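Local coordinates for protein thioesterase (Streptomyces coelicolor, PDB 3QMW) that acts as a thioesterase of the prodiginine biosynthetic pathway, probably hydrolysing thioester-bound intermediates with an alpha/beta-hydrolase fold, at residues P212-P216 and E217-A221; E189-W193 and H194-P198; A108-A111 and Y112-C116. All coordinates share one frame; numbering follows the deposited sequence.

Contact 1. Residues P212-P216 and E217-A221; sequences PIATP and EMVEA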
ATOM      1  N   PRO D 212     -18.862 -14.554   6.970  1.00 61.03           N
ATOM      2  CA  PRO D 212     -20.113 -14.537   7.740  1.00 61.42           C
ATOM      3  C   PRO D 212     -20.024 -13.788   9.072  1.00 61.80           C
ATOM      4  O   PRO D 212     -20.946 -13.063   9.435  1.00 61.96           O
ATOM      5  CB  PRO D 212     -20.395 -16.023   7.995  1.00 61.38           C
ATOM      6  CG  PRO D 212     -19.604 -16.755   6.967  1.00 61.42           C
ATOM      7  CD  PRO D 212     -18.387 -15.927   6.724  1.00 61.13           C
ATOM      8  N   ILE D 213     -18.917 -13.957   9.782  1.00 62.48           N
ATOM      9  CA  ILE D 213     -18.787 -13.454  11.155  1.00 63.00           C
ATOM     10  C   ILE D 213     -18.614 -11.929  11.204  1.00 63.20           C
ATOM     11  O   ILE D 213     -18.793 -11.318  12.256  1.00 63.06           O
ATOM     12  CB  ILE D 213     -17.614 -14.160  11.910  1.00 63.10           C
ATOM     13  CG1 ILE D 213     -17.694 -15.683  11.739  1.00 63.55           C
ATOM     14  CG2 ILE D 213     -17.619 -13.805  13.399  1.00 63.41           C
ATOM     15  CD1 ILE D 213     -19.098 -16.270  11.922  1.00 63.41           C
ATOM     16  N   ALA D 214     -18.264 -11.324  10.069  1.00 63.54           N
ATOM     17  CA  ALA D 214     -18.250  -9.871   9.943  1.00 63.87           C
ATOM     18  C   ALA D 214     -18.830  -9.445   8.592  1.00 64.03           C
ATOM     19  O   ALA D 214     -18.087  -9.176   7.643  1.00 64.06           O
ATOM     20  CB  ALA D 214     -16.843  -9.332  10.130  1.00 63.95           C
ATOM     21  N   THR D 215     -20.162  -9.404   8.519  1.00 64.26           N
ATOM     22  CA  THR D 215     -20.881  -8.940   7.323  1.00 64.48           C
ATOM     23  C   THR D 215     -20.898  -7.412   7.272  1.00 64.47           C
ATOM     24  O   THR D 215     -20.756  -6.758   8.304  1.00 64.42           O
ATOM     25  CB  THR D 215     -22.348  -9.449   7.290  1.00 64.44           C
ATOM     26  OG1 THR D 215     -23.018  -9.079   8.502  1.00 64.62           O
ATOM     27  CG2 THR D 215     -22.400 -10.962   7.134  1.00 64.57           C
ATOM     28  N   PRO D 216     -21.070  -6.838   6.070  1.00 64.54           N
ATOM     29  CA  PRO D 216     -21.091  -5.384   5.898  1.00 64.63           C
ATOM     30  C   PRO D 216     -21.944  -4.643   6.941  1.00 64.66           C
ATOM     31  O   PRO D 216     -21.473  -3.694   7.577  1.00 64.43           O
ATOM     32  CB  PRO D 216     -21.681  -5.214   4.494  1.00 64.64           C
ATOM     33  CG  PRO D 216     -21.258  -6.428   3.765  1.00 64.51           C
ATOM     34  CD  PRO D 216     -21.142  -7.541   4.775  1.00 64.55           C
ATOM     35  N   GLU D 217     -23.187  -5.086   7.105  1.00 64.67           N
ATOM     36  CA  GLU D 217     -24.088  -4.509   8.111  1.00 64.77           C
ATOM     37  C   GLU D 217     -23.516  -4.568   9.545  1.00 64.36           C
ATOM     38  O   GLU D 217     -23.743  -3.647  10.339  1.00 64.27           O
ATOM     39  CB  GLU D 217     -25.471  -5.182   8.047  1.00 64.92           C
ATOM     40  CG  GLU D 217     -25.457  -6.681   8.375  1.00 65.68           C
ATOM     41  CD  GLU D 217     -26.808  -7.366   8.193  1.00 66.95           C
ATOM     42  OE1 GLU D 217     -27.822  -6.631   8.150  1.00 67.63           O
ATOM     43  OE2 GLU D 217     -26.862  -8.618   8.090  1.00 66.65           O
ATOM     44  N   MET D 218     -22.778  -5.636   9.867  1.00 63.79           N
ATOM     45  CA  MET D 218     -22.122  -5.767  11.174  1.00 63.53           C
ATOM     46  C   MET D 218     -20.973  -4.778  11.304  1.00 62.78           C
ATOM     47  O   MET D 218     -20.784  -4.161  12.351  1.00 62.50           O
ATOM     48  CB  MET D 218     -21.579  -7.188  11.393  1.00 63.89           C
ATOM     49  CG  MET D 218     -22.638  -8.248  11.646  1.00 64.96           C
ATOM     50  SD  MET D 218     -21.986  -9.941  11.601  1.00 66.98           S
ATOM     51  CE  MET D 218     -23.510 -10.879  11.748  1.00 65.62           C
ATOM     52  N   VAL D 219     -20.205  -4.639  10.231  1.00 62.24           N
ATOM     53  CA  VAL D 219     -19.068  -3.727  10.216  1.00 61.95           C
ATOM     54  C   VAL D 219     -19.562  -2.289  10.120  1.00 61.64           C
ATOM     55  O   VAL D 219     -18.978  -1.383  10.711  1.00 61.51           O
ATOM     56  CB  VAL D 219     -18.108  -4.039   9.054  1.00 62.01           C
ATOM     57  CG1 VAL D 219     -16.857  -3.158   9.135  1.00 61.58           C
ATOM     58  CG2 VAL D 219     -17.729  -5.517   9.077  1.00 61.99           C
ATOM     59  N   GLU D 220     -20.648  -2.089   9.382  1.00 61.32           N
ATOM     60  CA  GLU D 220     -21.312  -0.795   9.338  1.00 61.12           C
ATOM     61  C   GLU D 220     -21.690  -0.331  10.739  1.00 60.41           C
ATOM     62  O   GLU D 220     -21.631   0.860  11.030  1.00 60.54           O
ATOM     63  CB  GLU D 220     -22.571  -0.868   8.470  1.00 61.54           C
ATOM     64  CG  GLU D 220     -23.296   0.487   8.251  1.00 62.61           C
ATOM     65  CD  GLU D 220     -22.497   1.473   7.404  1.00 63.91           C
ATOM     66  OE1 GLU D 220     -21.727   1.027   6.520  1.00 65.74           O
ATOM     67  OE2 GLU D 220     -22.643   2.695   7.615  1.00 64.23           O
ATOM     68  N   ALA D 221     -22.069  -1.271  11.603  1.00 59.66           N
ATOM     69  CA  ALA D 221     -22.508  -0.962  12.974  1.00 59.02           C
ATOM     70  C   ALA D 221     -21.461  -0.260  13.864  1.00 58.45           C
ATOM     71  O   ALA D 221     -21.799   0.225  14.937  1.00 58.57           O
ATOM     72  CB  ALA D 221     -23.027  -2.239  13.657  1.00 58.88           C
TER
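The chain swings from the loop at Thr-215 into the first turn of helix 216-220, and the carbonyl O of Thr-215 takes the N of Val-219 at 2.9 Å and, weakly, the N of Met-218. This is a helix N-terminus with Thr-215 at the N-cap and Pro-216 starting the first turn, in the loop that follows strand 203-208 of the alpha/beta-hydrolase sheet. Pro-216 O in turn receives Glu-220 N at 2.6 Å. The side-chain contact is carried by Met-218, which folds back over the turn. Its CG lies beside its own backbone N (chi1 -72°) and the rest of the chain is extended, bringing SD back alongside the loop. There SD accepts a weak bond from Thr-215 N, 3.6 Å away but nearly straight at 167°, and it sits 3.5 Å from Ile-213 O. Thr-215 OG1 rests against the same thioether, 3.3 Å from Met-218 CG. A serine in place of Met-218 would probably leave Thr-215 N without its sulfur acceptor and open a gap beside OG1. On the inner flank Val-219 packs on strand 203-208 (Ala-205, Ser-207) and on Arg-232 of strand 230-235. Glu-220 splits its carboxylate between Arg-223 (OE2) and Arg-232 (OE1), two salt bridges. Just upstream, Asp-211, probably the acid of the catalytic triad, receives weak bonds from the N atoms of Ile-213 and Ala-214, while Ile-213 touches His-239. The loop and helix close up where Ala-214 CB meets Val-219 CG2 at 4.1 Å.

Contact 2. Residues E189-W193 and H194-P198; sequences ERYDW and HPRPP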
ATOM      1  N   GLU D 189     -17.013 -13.717  23.859  1.00 62.16           N
ATOM      2  CA  GLU D 189     -18.364 -14.277  23.931  1.00 62.72           C
ATOM      3  C   GLU D 189     -19.006 -14.112  25.309  1.00 62.93           C
ATOM      4  O   GLU D 189     -20.227 -14.208  25.445  1.00 63.04           O
ATOM      5  CB  GLU D 189     -18.303 -15.743  23.513  1.00 62.72           C
ATOM      6  CG  GLU D 189     -17.700 -15.931  22.108  1.00 63.29           C
ATOM      7  CD  GLU D 189     -17.415 -17.386  21.751  1.00 64.63           C
ATOM      8  OE1 GLU D 189     -17.213 -18.209  22.666  1.00 66.37           O
ATOM      9  OE2 GLU D 189     -17.395 -17.716  20.546  1.00 65.17           O
ATOM     10  N   ARG D 190     -18.163 -13.887  26.318  1.00 63.38           N
ATOM     11  CA  ARG D 190     -18.574 -13.492  27.669  1.00 63.61           C
ATOM     12  C   ARG D 190     -18.550 -11.971  27.789  1.00 63.31           C
ATOM     13  O   ARG D 190     -18.872 -11.414  28.838  1.00 63.54           O
ATOM     14  CB  ARG D 190     -17.615 -14.074  28.721  1.00 63.90           C
ATOM     15  CG  ARG D 190     -17.388 -15.588  28.647  1.00 65.23           C
ATOM     16  CD  ARG D 190     -18.642 -16.395  28.953  1.00 67.54           C
ATOM     17  NE  ARG D 190     -19.152 -16.137  30.300  1.00 69.43           N
ATOM     18  CZ  ARG D 190     -20.297 -16.619  30.784  1.00 71.44           C
ATOM     19  NH1 ARG D 190     -21.077 -17.408  30.040  1.00 72.07           N
ATOM     20  NH2 ARG D 190     -20.667 -16.313  32.025  1.00 72.02           N
ATOM     21  N   TYR D 191     -18.116 -11.306  26.725  1.00 63.03           N
ATOM     22  CA  TYR D 191     -18.172  -9.852  26.633  1.00 62.50           C
ATOM     23  C   TYR D 191     -19.605  -9.464  26.346  1.00 62.55           C
ATOM     24  O   TYR D 191     -20.260 -10.079  25.501  1.00 62.50           O
ATOM     25  CB  TYR D 191     -17.266  -9.383  25.491  1.00 62.22           C
ATOM     26  CG  TYR D 191     -17.240  -7.891  25.213  1.00 60.47           C
ATOM     27  CD1 TYR D 191     -16.373  -7.049  25.905  1.00 58.66           C
ATOM     28  CD2 TYR D 191     -18.044  -7.335  24.219  1.00 58.75           C
ATOM     29  CE1 TYR D 191     -16.330  -5.696  25.641  1.00 57.70           C
ATOM     30  CE2 TYR D 191     -18.009  -5.980  23.943  1.00 57.91           C
ATOM     31  CZ  TYR D 191     -17.151  -5.166  24.658  1.00 58.04           C
ATOM     32  OH  TYR D 191     -17.117  -3.824  24.372  1.00 58.04           O
ATOM     33  N   ASP D 192     -20.101  -8.471  27.072  1.00 62.68           N
ATOM     34  CA  ASP D 192     -21.327  -7.785  26.674  1.00 62.99           C
ATOM     35  C   ASP D 192     -21.088  -6.296  26.842  1.00 63.05           C
ATOM     36  O   ASP D 192     -20.538  -5.860  27.849  1.00 62.93           O
ATOM     37  CB  ASP D 192     -22.551  -8.263  27.470  1.00 62.97           C
ATOM     38  CG  ASP D 192     -23.826  -8.289  26.622  1.00 63.38           C
ATOM     39  OD1 ASP D 192     -23.892  -9.082  25.663  1.00 63.94           O
ATOM     40  OD2 ASP D 192     -24.771  -7.517  26.917  1.00 62.89           O
ATOM     41  N   TRP D 193     -21.493  -5.526  25.839  1.00 63.39           N
ATOM     42  CA  TRP D 193     -21.091  -4.131  25.739  1.00 63.66           C
ATOM     43  C   TRP D 193     -21.778  -3.230  26.777  1.00 64.20           C
ATOM     44  O   TRP D 193     -22.946  -2.879  26.625  1.00 63.69           O
ATOM     45  CB  TRP D 193     -21.328  -3.617  24.317  1.00 63.54           C
ATOM     46  CG  TRP D 193     -20.981  -2.189  24.124  1.00 62.88           C
ATOM     47  CD1 TRP D 193     -19.734  -1.640  24.112  1.00 62.62           C
ATOM     48  CD2 TRP D 193     -21.899  -1.113  23.918  1.00 62.57           C
ATOM     49  NE1 TRP D 193     -19.816  -0.281  23.909  1.00 62.72           N
ATOM     50  CE2 TRP D 193     -21.136   0.069  23.791  1.00 62.59           C
ATOM     51  CE3 TRP D 193     -23.295  -1.032  23.831  1.00 62.61           C
ATOM     52  CZ2 TRP D 193     -21.721   1.319  23.576  1.00 63.00           C
ATOM     53  CZ3 TRP D 193     -23.879   0.214  23.617  1.00 62.95           C
ATOM     54  CH2 TRP D 193     -23.092   1.372  23.490  1.00 62.77           C
ATOM     55  N   HIS D 194     -21.026  -2.898  27.832  1.00 65.05           N
ATOM     56  CA  HIS D 194     -21.345  -1.811  28.764  1.00 65.81           C
ATOM     57  C   HIS D 194     -21.539  -0.522  27.973  1.00 65.82           C
ATOM     58  O   HIS D 194     -20.571  -0.001  27.417  1.00 65.99           O
ATOM     59  CB  HIS D 194     -20.181  -1.573  29.755  1.00 66.13           C
ATOM     60  CG  HIS D 194     -20.166  -2.502  30.934  1.00 67.66           C
ATOM     61  ND1 HIS D 194     -19.397  -3.647  30.972  1.00 68.82           N
ATOM     62  CD2 HIS D 194     -20.802  -2.438  32.131  1.00 68.63           C
ATOM     63  CE1 HIS D 194     -19.569  -4.255  32.134  1.00 68.85           C
ATOM     64  NE2 HIS D 194     -20.419  -3.543  32.854  1.00 68.68           N
ATOM     65  N   PRO D 195     -22.777   0.006  27.918  1.00 65.91           N
ATOM     66  CA  PRO D 195     -22.953   1.269  27.200  1.00 65.71           C
ATOM     67  C   PRO D 195     -22.033   2.379  27.703  1.00 65.55           C
ATOM     68  O   PRO D 195     -21.804   2.520  28.912  1.00 65.19           O
ATOM     69  CB  PRO D 195     -24.425   1.613  27.443  1.00 65.69           C
ATOM     70  CG  PRO D 195     -25.078   0.277  27.612  1.00 66.01           C
ATOM     71  CD  PRO D 195     -24.068  -0.531  28.392  1.00 66.03           C
ATOM     72  N   ARG D 196     -21.504   3.138  26.750  1.00 65.40           N
ATOM     73  CA  ARG D 196     -20.533   4.178  27.025  1.00 65.40           C
ATOM     74  C   ARG D 196     -20.555   5.156  25.846  1.00 65.06           C
ATOM     75  O   ARG D 196     -21.156   4.851  24.807  1.00 64.87           O
ATOM     76  CB  ARG D 196     -19.147   3.546  27.237  1.00 65.52           C
ATOM     77  CG  ARG D 196     -18.396   3.207  25.954  1.00 66.50           C
ATOM     78  CD  ARG D 196     -17.308   2.183  26.215  1.00 67.34           C
ATOM     79  NE  ARG D 196     -17.868   0.843  26.319  1.00 68.32           N
ATOM     80  CZ  ARG D 196     -17.225  -0.211  26.808  1.00 69.26           C
ATOM     81  NH1 ARG D 196     -15.980  -0.095  27.267  1.00 69.30           N
ATOM     82  NH2 ARG D 196     -17.840  -1.390  26.850  1.00 69.60           N
ATOM     83  N   PRO D 197     -19.895   6.320  25.991  1.00 64.67           N
ATOM     84  CA  PRO D 197     -19.958   7.314  24.932  1.00 64.50           C
ATOM     85  C   PRO D 197     -19.127   6.912  23.711  1.00 64.46           C
ATOM     86  O   PRO D 197     -18.396   5.913  23.768  1.00 64.47           O
ATOM     87  CB  PRO D 197     -19.386   8.570  25.598  1.00 64.53           C
ATOM     88  CG  PRO D 197     -18.553   8.088  26.739  1.00 64.55           C
ATOM     89  CD  PRO D 197     -18.866   6.650  26.994  1.00 64.70           C
ATOM     90  N   PRO D 198     -19.239   7.677  22.606  1.00 64.34           N
ATOM     91  CA  PRO D 198     -18.434   7.410  21.412  1.00 64.09           C
ATOM     92  C   PRO D 198     -17.030   8.006  21.492  1.00 63.76           C
ATOM     93  O   PRO D 198     -16.789   8.938  22.250  1.00 63.24           O
ATOM     94  CB  PRO D 198     -19.245   8.070  20.289  1.00 64.18           C
ATOM     95  CG  PRO D 198     -19.942   9.209  20.954  1.00 64.31           C
ATOM     96  CD  PRO D 198     -20.196   8.781  22.386  1.00 64.36           C
TER
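Trp-193 turns one face of its indole to the backbone that follows it, and Pro-195 and Arg-196 rest against it. The ring gets there because CG is anti to the backbone N (chi1 178°), which carries it forward along the chain. Pro-195 CA then stands over one face, 3.7 Å from the centroid of the six-membered ring and 10° off its normal, a well-centred CH-pi contact. The proline CB follows near the rim, 4.1 Å from Trp-193 CZ3. His-194 contributes mainly backbone: its carbonyl O hangs over the same face, 3.7 Å from Trp-193 CE2, while its imidazole heads elsewhere. Arg-196 comes to the pyrrole end of the indole. Its chain bends at chi3 and returns toward Trp-193, bringing NH2 to 3.3 Å from Trp-193 CD1, with the guanidinium plane turned 18° from the ring. NE lies 3.3 Å from Trp-193 NE1, but both are donors, so each needs another partner: NE makes a weak bond to His-194 O at 3.0 Å, and NE1 bonds Tyr-112 OH on helix 106-120. Farther along, NH2 sits 3.5 Å from Tyr-191 OH, whose bond goes to Glu-113 of the same helix. Tyr-225 adds an edge-to-face contact to the indole. Through these contacts the irregular, proline-rich surface loop packs on helix 106-120; it leads from helix 178-189 to strand 203-208 of the alpha/beta-hydrolase sheet, the last part of the crossover that begins at strand 129-132.

Contact 3. Residues A108-A111 and Y112-C116; sequences ALLA and YEVAC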
ATOM      1  N   ALA D 108      -9.767  -6.609  16.985  1.00 41.52           N
ATOM      2  CA  ALA D 108     -10.591  -5.415  16.784  1.00 41.98           C
ATOM      3  C   ALA D 108     -11.334  -5.042  18.063  1.00 42.51           C
ATOM      4  O   ALA D 108     -11.241  -3.907  18.549  1.00 42.93           O
ATOM      5  CB  ALA D 108     -11.593  -5.656  15.683  1.00 42.01           C
ATOM      6  N   LEU D 109     -12.078  -6.007  18.594  1.00 42.85           N
ATOM      7  CA  LEU D 109     -12.801  -5.835  19.853  1.00 43.10           C
ATOM      8  C   LEU D 109     -11.831  -5.394  20.939  1.00 42.94           C
ATOM      9  O   LEU D 109     -12.114  -4.458  21.676  1.00 42.63           O
ATOM     10  CB  LEU D 109     -13.533  -7.137  20.248  1.00 43.21           C
ATOM     11  CG  LEU D 109     -14.488  -7.105  21.460  1.00 43.55           C
ATOM     12  CD1 LEU D 109     -15.326  -5.834  21.518  1.00 43.10           C
ATOM     13  CD2 LEU D 109     -15.383  -8.325  21.474  1.00 42.46           C
ATOM     14  N   LEU D 110     -10.667  -6.045  20.985  1.00 43.30           N
ATOM     15  CA  LEU D 110      -9.627  -5.734  21.971  1.00 43.28           C
ATOM     16  C   LEU D 110      -9.046  -4.348  21.752  1.00 43.69           C
ATOM     17  O   LEU D 110      -8.783  -3.641  22.719  1.00 43.70           O
ATOM     18  CB  LEU D 110      -8.519  -6.793  21.951  1.00 43.03           C
ATOM     19  CG  LEU D 110      -7.182  -6.485  22.649  1.00 42.75           C
ATOM     20  CD1 LEU D 110      -7.333  -5.822  24.017  1.00 42.62           C
ATOM     21  CD2 LEU D 110      -6.396  -7.768  22.773  1.00 42.20           C
ATOM     22  N   ALA D 111      -8.854  -3.973  20.488  1.00 44.36           N
ATOM     23  CA  ALA D 111      -8.354  -2.641  20.123  1.00 45.11           C
ATOM     24  C   ALA D 111      -9.244  -1.523  20.683  1.00 45.94           C
ATOM     25  O   ALA D 111      -8.768  -0.595  21.352  1.00 45.77           O
ATOM     26  CB  ALA D 111      -8.273  -2.522  18.612  1.00 45.01           C
ATOM     27  N   TYR D 112     -10.539  -1.639  20.400  1.00 46.87           N
ATOM     28  CA  TYR D 112     -11.555  -0.700  20.872  1.00 47.71           C
ATOM     29  C   TYR D 112     -11.514  -0.551  22.397  1.00 48.30           C
ATOM     30  O   TYR D 112     -11.427   0.562  22.922  1.00 48.15           O
ATOM     31  CB  TYR D 112     -12.930  -1.180  20.380  1.00 47.77           C
ATOM     32  CG  TYR D 112     -14.135  -0.513  21.001  1.00 48.87           C
ATOM     33  CD1 TYR D 112     -14.281   0.873  20.992  1.00 50.13           C
ATOM     34  CD2 TYR D 112     -15.153  -1.276  21.571  1.00 49.40           C
ATOM     35  CE1 TYR D 112     -15.404   1.482  21.555  1.00 50.48           C
ATOM     36  CE2 TYR D 112     -16.267  -0.683  22.131  1.00 50.16           C
ATOM     37  CZ  TYR D 112     -16.389   0.694  22.119  1.00 50.56           C
ATOM     38  OH  TYR D 112     -17.497   1.273  22.684  1.00 51.68           O
ATOM     39  N   GLU D 113     -11.545  -1.680  23.098  1.00 49.06           N
ATOM     40  CA  GLU D 113     -11.499  -1.680  24.558  1.00 49.50           C
ATOM     41  C   GLU D 113     -10.256  -1.016  25.137  1.00 49.76           C
ATOM     42  O   GLU D 113     -10.370  -0.243  26.079  1.00 50.13           O
ATOM     43  CB  GLU D 113     -11.626  -3.095  25.089  1.00 49.52           C
ATOM     44  CG  GLU D 113     -13.030  -3.649  24.937  1.00 50.33           C
ATOM     45  CD  GLU D 113     -14.004  -3.070  25.941  1.00 51.46           C
ATOM     46  OE1 GLU D 113     -13.627  -2.892  27.126  1.00 53.01           O
ATOM     47  OE2 GLU D 113     -15.157  -2.803  25.540  1.00 52.24           O
ATOM     48  N   VAL D 114      -9.083  -1.302  24.591  1.00 50.19           N
ATOM     49  CA  VAL D 114      -7.867  -0.595  25.017  1.00 50.90           C
ATOM     50  C   VAL D 114      -7.948   0.915  24.714  1.00 51.52           C
ATOM     51  O   VAL D 114      -7.397   1.737  25.460  1.00 51.34           O
ATOM     52  CB  VAL D 114      -6.590  -1.173  24.350  1.00 51.01           C
ATOM     53  CG1 VAL D 114      -5.406  -0.208  24.514  1.00 50.77           C
ATOM     54  CG2 VAL D 114      -6.262  -2.556  24.919  1.00 50.32           C
ATOM     55  N   ALA D 115      -8.623   1.271  23.618  1.00 52.12           N
ATOM     56  CA  ALA D 115      -8.813   2.677  23.253  1.00 52.52           C
ATOM     57  C   ALA D 115      -9.576   3.399  24.356  1.00 52.92           C
ATOM     58  O   ALA D 115      -9.109   4.400  24.904  1.00 52.82           O
ATOM     59  CB  ALA D 115      -9.558   2.787  21.934  1.00 52.45           C
ATOM     60  N   CYS D 116     -10.743   2.864  24.685  1.00 53.51           N
ATOM     61  CA  CYS D 116     -11.538   3.362  25.795  1.00 54.36           C
ATOM     62  C   CYS D 116     -10.723   3.481  27.086  1.00 54.88           C
ATOM     63  O   CYS D 116     -10.702   4.528  27.724  1.00 55.20           O
ATOM     64  CB  CYS D 116     -12.737   2.442  26.019  1.00 54.35           C
ATOM     65  SG  CYS D 116     -13.847   2.349  24.575  1.00 55.80           S
TER
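Leu-110 and Val-114, one helical turn apart, meet through their methyl groups, CD1 to CG2 at 3.6 Å, beside the backbone hydrogen bond between the two residues. Four consecutive i to i+4 bonds span this stretch. Ala-108 O takes Tyr-112 N at 3.0 Å in an almost straight bond (173°), and Leu-109 O takes Glu-113 N at 3.2 Å. Leu-110 O holds Val-114 N at 3.0 Å; Ala-111 O holds Ala-115 N at 2.9 Å, the most bent of the set at 147°. Within the second half, Cys-116 N continues the pattern to Tyr-112 O. The polar side chains look off the helix for their partners. With CG anti to the backbone N (chi1 168°), Tyr-112 sends its ring toward the loop at 189-198, where its OH meets the indole NH of Trp-193. The edge of that ring passes near Leu-109 O. Glu-113 is buried; its chain, bent at chi2, carries OE2 to Tyr-191 OH, and the long, weak ion pair with Arg-196 would probably favour the charged carboxylate. Its CG also lies 3.5 Å from Leu-109 O. The apolar side chains pack on the neighbouring elements: Leu-110 and Ala-111 touch Phe-36 of strand 31-36, Ala-108 and Ala-111 lie on strand 129-132, and Val-114 meets Ala-83 and Val-86 of helix 79-91. Such a buried helix, directly after strand 99-104 and a probable nucleophile elbow at Ser-105, is the central helix of the beta-alpha-beta unit in an alpha/beta-hydrolase.

Overall arrangement
Along the chain contact 3 comes first, then contact 2, then contact 1, all within the one thioesterase domain. Contact 3 is the most buried, on the helix that follows the probable nucleophile elbow. Contact 2 lies about 11 Å from it, centre to centre, and its loop binds that helix directly through two side-chain hydrogen bonds. Contact 1 is about 17 Å from either centre and touches neither, with nearest atoms about 8 Å away. Strand 203-208 separates contacts 2 and 1 in sequence. The helix behind the putative serine and the loop behind the putative aspartate thus belong to different strand-to-helix connections of one parallel sheet, with contact 2, at the surface, packed on the first of them.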